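Local coordinates for metallo-beta-lactamase domain-containing protein 1 (Thermotoga maritima, PDB 1ZTC) that is a dinuclear metal-binding protein of the metallo-beta-lactamase superfamily, probably a hydrolase and possibly an endoribonuclease, at residues A[60-63]-A[64-68]; A[195-198]-A[199-203]. All coordinates share one frame; numbering follows the deposited sequence. Where two conformers were deposited one is given.

Interaction 1: A[60-63]-A[64-68]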
ATOM      1  N   LEU A  60       3.743 -15.020   6.628  1.00 43.54           N
ATOM      2  CA  LEU A  60       3.344 -16.353   7.016  1.00 44.82           C
ATOM      3  C   LEU A  60       4.451 -17.365   6.805  1.00 44.90           C
ATOM      4  O   LEU A  60       4.679 -18.213   7.664  1.00 44.29           O
ATOM      5  CB  LEU A  60       2.068 -16.778   6.304  1.00 46.49           C
ATOM      6  CG  LEU A  60       0.844 -16.021   6.821  1.00 47.28           C
ATOM      7  CD1 LEU A  60      -0.290 -16.169   5.828  1.00 52.17           C
ATOM      8  CD2 LEU A  60       0.428 -16.472   8.214  1.00 48.50           C
ATOM      9  N   GLU A  61       5.135 -17.274   5.674  1.00 46.04           N
ATOM     10  CA  GLU A  61       6.278 -18.134   5.385  1.00 47.05           C
ATOM     11  C   GLU A  61       7.297 -18.126   6.533  1.00 48.30           C
ATOM     12  O   GLU A  61       7.797 -19.156   6.995  1.00 47.34           O
ATOM     13  CB  GLU A  61       6.949 -17.610   4.108  1.00 48.82           C
ATOM     14  CG  GLU A  61       8.000 -18.520   3.472  1.00 52.59           C
ATOM     15  CD  GLU A  61       7.341 -19.577   2.642  1.00 58.41           C
ATOM     16  OE1 GLU A  61       7.041 -20.652   3.195  1.00 61.17           O
ATOM     17  OE2 GLU A  61       7.055 -19.302   1.462  1.00 61.03           O
ATOM     18  N   GLU A  62       7.629 -16.922   6.956  1.00 47.60           N
ATOM     19  CA  GLU A  62       8.593 -16.675   8.008  1.00 49.21           C
ATOM     20  C   GLU A  62       8.096 -17.214   9.363  1.00 46.29           C
ATOM     21  O   GLU A  62       8.857 -17.853  10.098  1.00 44.00           O
ATOM     22  CB  GLU A  62       8.786 -15.173   7.983  1.00 50.39           C
ATOM     23  CG  GLU A  62       9.644 -14.480   8.910  1.00 60.44           C
ATOM     24  CD  GLU A  62       9.506 -12.969   8.598  1.00 62.92           C
ATOM     25  OE1 GLU A  62      10.066 -12.507   7.557  1.00 71.80           O
ATOM     26  OE2 GLU A  62       8.753 -12.287   9.344  1.00 79.93           O
ATOM     27  N   LYS A  63       6.814 -17.009   9.684  1.00 43.69           N
ATOM     28  CA  LYS A  63       6.285 -17.509  10.958  1.00 44.94           C
ATOM     29  C   LYS A  63       6.142 -19.045  10.982  1.00 45.61           C
ATOM     30  O   LYS A  63       6.452 -19.677  11.982  1.00 44.15           O
ATOM     31  CB  LYS A  63       4.953 -16.869  11.299  1.00 45.14           C
ATOM     32  CG  LYS A  63       4.956 -15.365  11.389  1.00 49.80           C
ATOM     33  CD  LYS A  63       5.834 -14.861  12.494  1.00 50.50           C
ATOM     34  CE  LYS A  63       6.084 -13.372  12.360  1.00 54.47           C
ATOM     35  NZ  LYS A  63       4.968 -12.607  12.873  1.00 53.74           N
ATOM     36  N   PHE A  64       5.680 -19.633   9.886  1.00 44.38           N
ATOM     37  CA  PHE A  64       5.607 -21.072   9.777  1.00 45.24           C
ATOM     38  C   PHE A  64       6.996 -21.699   9.914  1.00 45.09           C
ATOM     39  O   PHE A  64       7.171 -22.714  10.599  1.00 45.38           O
ATOM     40  CB  PHE A  64       4.942 -21.479   8.455  1.00 45.69           C
ATOM     41  CG  PHE A  64       3.435 -21.620   8.555  1.00 46.64           C
ATOM     42  CD1 PHE A  64       2.627 -20.514   8.785  1.00 51.04           C
ATOM     43  CD2 PHE A  64       2.823 -22.872   8.424  1.00 50.64           C
ATOM     44  CE1 PHE A  64       1.217 -20.643   8.879  1.00 49.07           C
ATOM     45  CE2 PHE A  64       1.433 -23.008   8.532  1.00 49.07           C
ATOM     46  CZ  PHE A  64       0.633 -21.871   8.756  1.00 49.06           C
ATOM     47  N   SER A  65       7.988 -21.079   9.275  1.00 46.81           N
ATOM     48  CA  SER A  65       9.377 -21.534   9.411  1.00 47.82           C
ATOM     49  C   SER A  65       9.856 -21.470  10.863  1.00 49.05           C
ATOM     50  O   SER A  65      10.421 -22.434  11.372  1.00 49.11           O
ATOM     51  CB  SER A  65      10.304 -20.712   8.530  0.50 49.23           C
ATOM     52  OG  SER A  65      11.615 -21.225   8.599  0.50 49.49           O
ATOM     53  N   GLU A  66       9.599 -20.356  11.547  1.00 49.42           N
ATOM     54  CA  GLU A  66       9.934 -20.254  12.961  1.00 51.68           C
ATOM     55  C   GLU A  66       9.261 -21.327  13.801  1.00 50.23           C
ATOM     56  O   GLU A  66       9.858 -21.847  14.726  1.00 50.96           O
ATOM     57  CB  GLU A  66       9.483 -18.921  13.546  1.00 52.35           C
ATOM     58  CG  GLU A  66      10.319 -17.695  13.200  1.00 63.44           C
ATOM     59  CD  GLU A  66       9.586 -16.379  13.566  1.00 62.78           C
ATOM     60  OE1 GLU A  66       8.735 -16.403  14.510  1.00 72.69           O
ATOM     61  OE2 GLU A  66       9.853 -15.338  12.895  1.00 77.66           O
ATOM     62  N   LEU A  67       7.989 -21.596  13.531  1.00 48.92           N
ATOM     63  CA  LEU A  67       7.231 -22.593  14.286  1.00 48.92           C
ATOM     64  C   LEU A  67       7.610 -24.041  13.949  1.00 48.11           C
ATOM     65  O   LEU A  67       7.259 -24.966  14.684  1.00 49.01           O
ATOM     66  CB  LEU A  67       5.747 -22.408  14.034  1.00 50.48           C
ATOM     67  CG  LEU A  67       5.119 -21.198  14.701  1.00 54.13           C
ATOM     68  CD1 LEU A  67       3.737 -20.983  14.126  1.00 58.03           C
ATOM     69  CD2 LEU A  67       5.057 -21.395  16.196  1.00 60.19           C
ATOM     70  N   GLY A  68       8.304 -24.233  12.837  1.00 46.99           N
ATOM     71  CA  GLY A  68       8.700 -25.552  12.396  1.00 48.06           C
ATOM     72  C   GLY A  68       7.538 -26.369  11.862  1.00 48.92           C
ATOM     73  O   GLY A  68       7.571 -27.597  11.914  1.00 49.33           O
TER
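Leu60 and Phe64, one helical turn apart, are joined by both backbone and side chain. Four consecutive i to i+4 amide bonds span the segments. Phe64 N to Leu60 O, at 2.8 Å and an N-H...O angle of 173°, is the shortest and straightest; Ser65, Glu66 and Leu67 bond in turn to the carbonyls of Glu61, Glu62 and Lys63.

The apolar contact is looser: Leu60 CD2 stands 4.3 Å from Phe64 CE1. The edge of the Phe64 ring instead lies close to the backbone, with CD1 3.3 Å from Leu60 O, which sits near the ring plane. Leu18 of strand 13-19 packs on both side chains, and Ile115 of the second subunit also reaches them.

Among the charged groups, Glu62 and Glu66 run side by side with carboxylate planes 7° apart. Their like-charged OE2 atoms are near, at 4.8 Å, but not touching; both residues are exposed, so water probably screens them. The Lys63 chain bends at chi2 (-64°) and lays CD 3.9 Å from Glu66 OE1, while its NZ bonds to Leu18 O. Both Glu61 oxygens accept backbone N-H groups of Ile115 and Val116 in the second subunit.

Gly68, with positive phi, closes the helix in a Schellman motif, its N bonded to Ser65 O at 3.1 Å; helix 57-67 is the connection of a beta-alpha-beta unit between strands 45-49 and 76-78.

Interaction 2: A[195-198]-A[199-203]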
ATOM      1  N   LYS A 195     -21.148  -2.419  21.646  1.00 42.55           N
ATOM      2  CA  LYS A 195     -20.925  -2.010  22.985  1.00 43.08           C
ATOM      3  C   LYS A 195     -21.584  -2.985  23.967  1.00 43.74           C
ATOM      4  O   LYS A 195     -20.953  -3.390  24.925  1.00 44.34           O
ATOM      5  CB  LYS A 195     -21.456  -0.592  23.195  1.00 45.23           C
ATOM      6  CG  LYS A 195     -21.064   0.024  24.543  1.00 46.16           C
ATOM      7  CD  LYS A 195     -22.215   0.180  25.479  1.00 58.86           C
ATOM      8  CE  LYS A 195     -21.757   0.748  26.849  1.00 62.83           C
ATOM      9  NZ  LYS A 195     -22.804   0.485  27.864  1.00 64.93           N
ATOM     10  N   ASN A 196     -22.839  -3.383  23.720  1.00 42.51           N
ATOM     11  CA  ASN A 196     -23.502  -4.355  24.592  1.00 42.69           C
ATOM     12  C   ASN A 196     -22.785  -5.708  24.573  1.00 42.10           C
ATOM     13  O   ASN A 196     -22.722  -6.400  25.590  1.00 41.93           O
ATOM     14  CB  ASN A 196     -24.979  -4.543  24.232  1.00 41.36           C
ATOM     15  CG  ASN A 196     -25.810  -3.290  24.483  1.00 46.63           C
ATOM     16  OD1 ASN A 196     -25.457  -2.448  25.308  1.00 49.02           O
ATOM     17  ND2 ASN A 196     -26.919  -3.166  23.759  1.00 43.35           N
ATOM     18  N   PHE A 197     -22.258  -6.091  23.421  1.00 42.29           N
ATOM     19  CA  PHE A 197     -21.507  -7.326  23.321  1.00 42.25           C
ATOM     20  C   PHE A 197     -20.245  -7.296  24.180  1.00 43.36           C
ATOM     21  O   PHE A 197     -19.944  -8.230  24.904  1.00 42.74           O
ATOM     22  CB  PHE A 197     -21.157  -7.631  21.867  1.00 42.75           C
ATOM     23  CG  PHE A 197     -20.277  -8.856  21.712  1.00 41.27           C
ATOM     24  CD1 PHE A 197     -20.738 -10.104  22.104  1.00 46.83           C
ATOM     25  CD2 PHE A 197     -18.983  -8.743  21.214  1.00 43.45           C
ATOM     26  CE1 PHE A 197     -19.920 -11.229  21.997  1.00 44.27           C
ATOM     27  CE2 PHE A 197     -18.157  -9.857  21.101  1.00 42.34           C
ATOM     28  CZ  PHE A 197     -18.637 -11.106  21.493  1.00 42.57           C
ATOM     29  N   LEU A 198     -19.489  -6.220  24.095  1.00 44.90           N
ATOM     30  CA  LEU A 198     -18.279  -6.114  24.907  1.00 45.26           C
ATOM     31  C   LEU A 198     -18.618  -6.103  26.399  1.00 45.23           C
ATOM     32  O   LEU A 198     -17.860  -6.637  27.194  1.00 45.47           O
ATOM     33  CB  LEU A 198     -17.475  -4.892  24.550  1.00 44.51           C
ATOM     34  CG  LEU A 198     -16.914  -4.898  23.136  1.00 49.15           C
ATOM     35  CD1 LEU A 198     -16.255  -3.564  22.840  1.00 52.05           C
ATOM     36  CD2 LEU A 198     -15.950  -6.052  22.941  1.00 55.13           C
ATOM     37  N   ASP A 199     -19.750  -5.504  26.771  1.00 45.60           N
ATOM     38  CA  ASP A 199     -20.211  -5.553  28.152  1.00 46.75           C
ATOM     39  C   ASP A 199     -20.518  -6.985  28.593  1.00 47.51           C
ATOM     40  O   ASP A 199     -20.225  -7.371  29.725  1.00 47.91           O
ATOM     41  CB  ASP A 199     -21.490  -4.718  28.399  1.00 46.68           C
ATOM     42  CG  ASP A 199     -21.242  -3.219  28.390  1.00 52.04           C
ATOM     43  OD1 ASP A 199     -20.078  -2.790  28.556  1.00 53.59           O
ATOM     44  OD2 ASP A 199     -22.233  -2.465  28.218  1.00 57.65           O
ATOM     45  N   ARG A 200     -21.140  -7.754  27.706  1.00 46.92           N
ATOM     46  CA  ARG A 200     -21.472  -9.131  27.993  1.00 46.75           C
ATOM     47  C   ARG A 200     -20.220  -9.987  28.194  1.00 47.11           C
ATOM     48  O   ARG A 200     -20.158 -10.812  29.107  1.00 47.19           O
ATOM     49  CB  ARG A 200     -22.295  -9.721  26.855  1.00 47.51           C
ATOM     50  CG  ARG A 200     -22.746 -11.118  27.133  1.00 48.00           C
ATOM     51  CD  ARG A 200     -23.310 -11.822  25.916  1.00 48.16           C
ATOM     52  NE  ARG A 200     -23.528 -13.227  26.245  1.00 47.92           N
ATOM     53  CZ  ARG A 200     -23.696 -14.234  25.381  1.00 50.12           C
ATOM     54  NH1 ARG A 200     -23.697 -14.045  24.054  1.00 48.05           N
ATOM     55  NH2 ARG A 200     -23.849 -15.453  25.862  1.00 49.13           N
ATOM     56  N   VAL A 201     -19.222  -9.781  27.349  1.00 47.56           N
ATOM     57  CA  VAL A 201     -17.967 -10.509  27.436  1.00 48.76           C
ATOM     58  C   VAL A 201     -17.243 -10.208  28.752  1.00 49.10           C
ATOM     59  O   VAL A 201     -16.679 -11.094  29.357  1.00 49.63           O
ATOM     60  CB  VAL A 201     -17.092 -10.213  26.205  1.00 48.73           C
ATOM     61  CG1 VAL A 201     -15.649 -10.698  26.393  1.00 50.91           C
ATOM     62  CG2 VAL A 201     -17.722 -10.861  24.989  1.00 46.66           C
ATOM     63  N   GLY A 202     -17.281  -8.961  29.185  1.00 49.98           N
ATOM     64  CA  GLY A 202     -16.696  -8.576  30.453  1.00 50.60           C
ATOM     65  C   GLY A 202     -15.177  -8.451  30.393  1.00 50.05           C
ATOM     66  O   GLY A 202     -14.608  -8.198  29.340  1.00 47.40           O
ATOM     67  N   ARG A 203     -14.530  -8.674  31.536  1.00 50.60           N
ATOM     68  CA  ARG A 203     -13.096  -8.387  31.703  1.00 51.79           C
ATOM     69  C   ARG A 203     -12.271  -9.365  30.879  1.00 49.56           C
ATOM     70  O   ARG A 203     -12.459 -10.568  30.980  1.00 49.31           O
ATOM     71  CB  ARG A 203     -12.708  -8.439  33.185  1.00 50.08           C
ATOM     72  CG  ARG A 203     -11.303  -7.901  33.534  1.00 50.76           C
ATOM     73  CD  ARG A 203     -10.569  -8.876  34.452  1.00 53.10           C
ATOM     74  NE  ARG A 203     -10.270 -10.082  33.692  1.00 57.42           N
ATOM     75  CZ  ARG A 203      -9.197 -10.251  32.920  1.00 57.36           C
ATOM     76  NH1 ARG A 203      -8.245  -9.329  32.862  1.00 46.87           N
ATOM     77  NH2 ARG A 203      -9.074 -11.366  32.224  1.00 48.71           N
TER
HETATM   78  O   HOH W   1     -24.612  -3.144  27.952  1.00 52.65           O
HETATM   79  O   HOH W   2     -15.256  -7.141  26.979  1.00 33.36           O
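Lys195 and Asp199 form an i to i+4 salt bridge on the exposed side of the helix, with NZ 3.0 Å from OD2. The ammonium approaches the syn lone pair of OD2, on the side of the other carboxylate oxygen. Lys195 CE also passes 3.5 Å from Asp199 OD2, which places the aliphatic end of the lysine against the same oxygen.

Two residues further along, and so on nearly the opposite side of the helix, Val201 CG2 sits over a face of the Phe197 ring, 3.9 Å from its centroid and 23° off the ring normal. This is a CH-pi contact displaced toward the CZ side, the closest ring atom at 3.6 Å from CG2. Two torsions set it up: Phe197 CG is anti to its own N (chi1 175°), and Val201 directs CG2 anti to its carbonyl carbon.

The i to i+4 backbone bonds set the spacing of these side chains, and two waters bridge polar atoms. Water 1 donates to Asn196 OD1 and Asp199 OD2; its 2.5 Å to OD2 is short, so a second donor beside Lys195 NZ is stated with caution. The amides of Asp199, Arg200, Val201 and Gly202 bond to the carbonyls four residues earlier; that of Val201 meets Phe197 O at 3.0 Å. Leu198 O receives both Gly202 N and water 2, and the same water donates to Gly202 O at 2.7 Å.

Farther out, Phe147 meets the Phe197 ring edge-to-face, Leu170 of strand 169-171 touches Phe197 and Leu198, and Arg200 reaches a salt bridge with Glu136. The whole is an amphipathic helix C-terminus: helix 192-201 ends at Gly202, whose positive phi (78°) turns the chain toward strand 206-208, and its buried side covers the five-stranded mixed sheet of the metallo-beta-lactamase fold.

How the interactions relate
Interaction 1 closes before interaction 2 opens along the chain, and the two lie on opposite sides of its centre, with their own centres 34 Å apart and nearest atoms about 24 Å apart. They share no element: helix 57-67 belongs with the six-stranded mixed sheet, whereas helix 192-201 packs on the five-stranded one. Each holds the last turns of its helix and the glycine that ends it. This placement fits the alpha-beta/beta-alpha sandwich of the superfamily, with helices outside two sheets and the two nickel ions bound by residues such as His81, His152, Asp174 and His211. Interaction 1 also meets the second subunit; interaction 2 touches no other protein chain of the assembly.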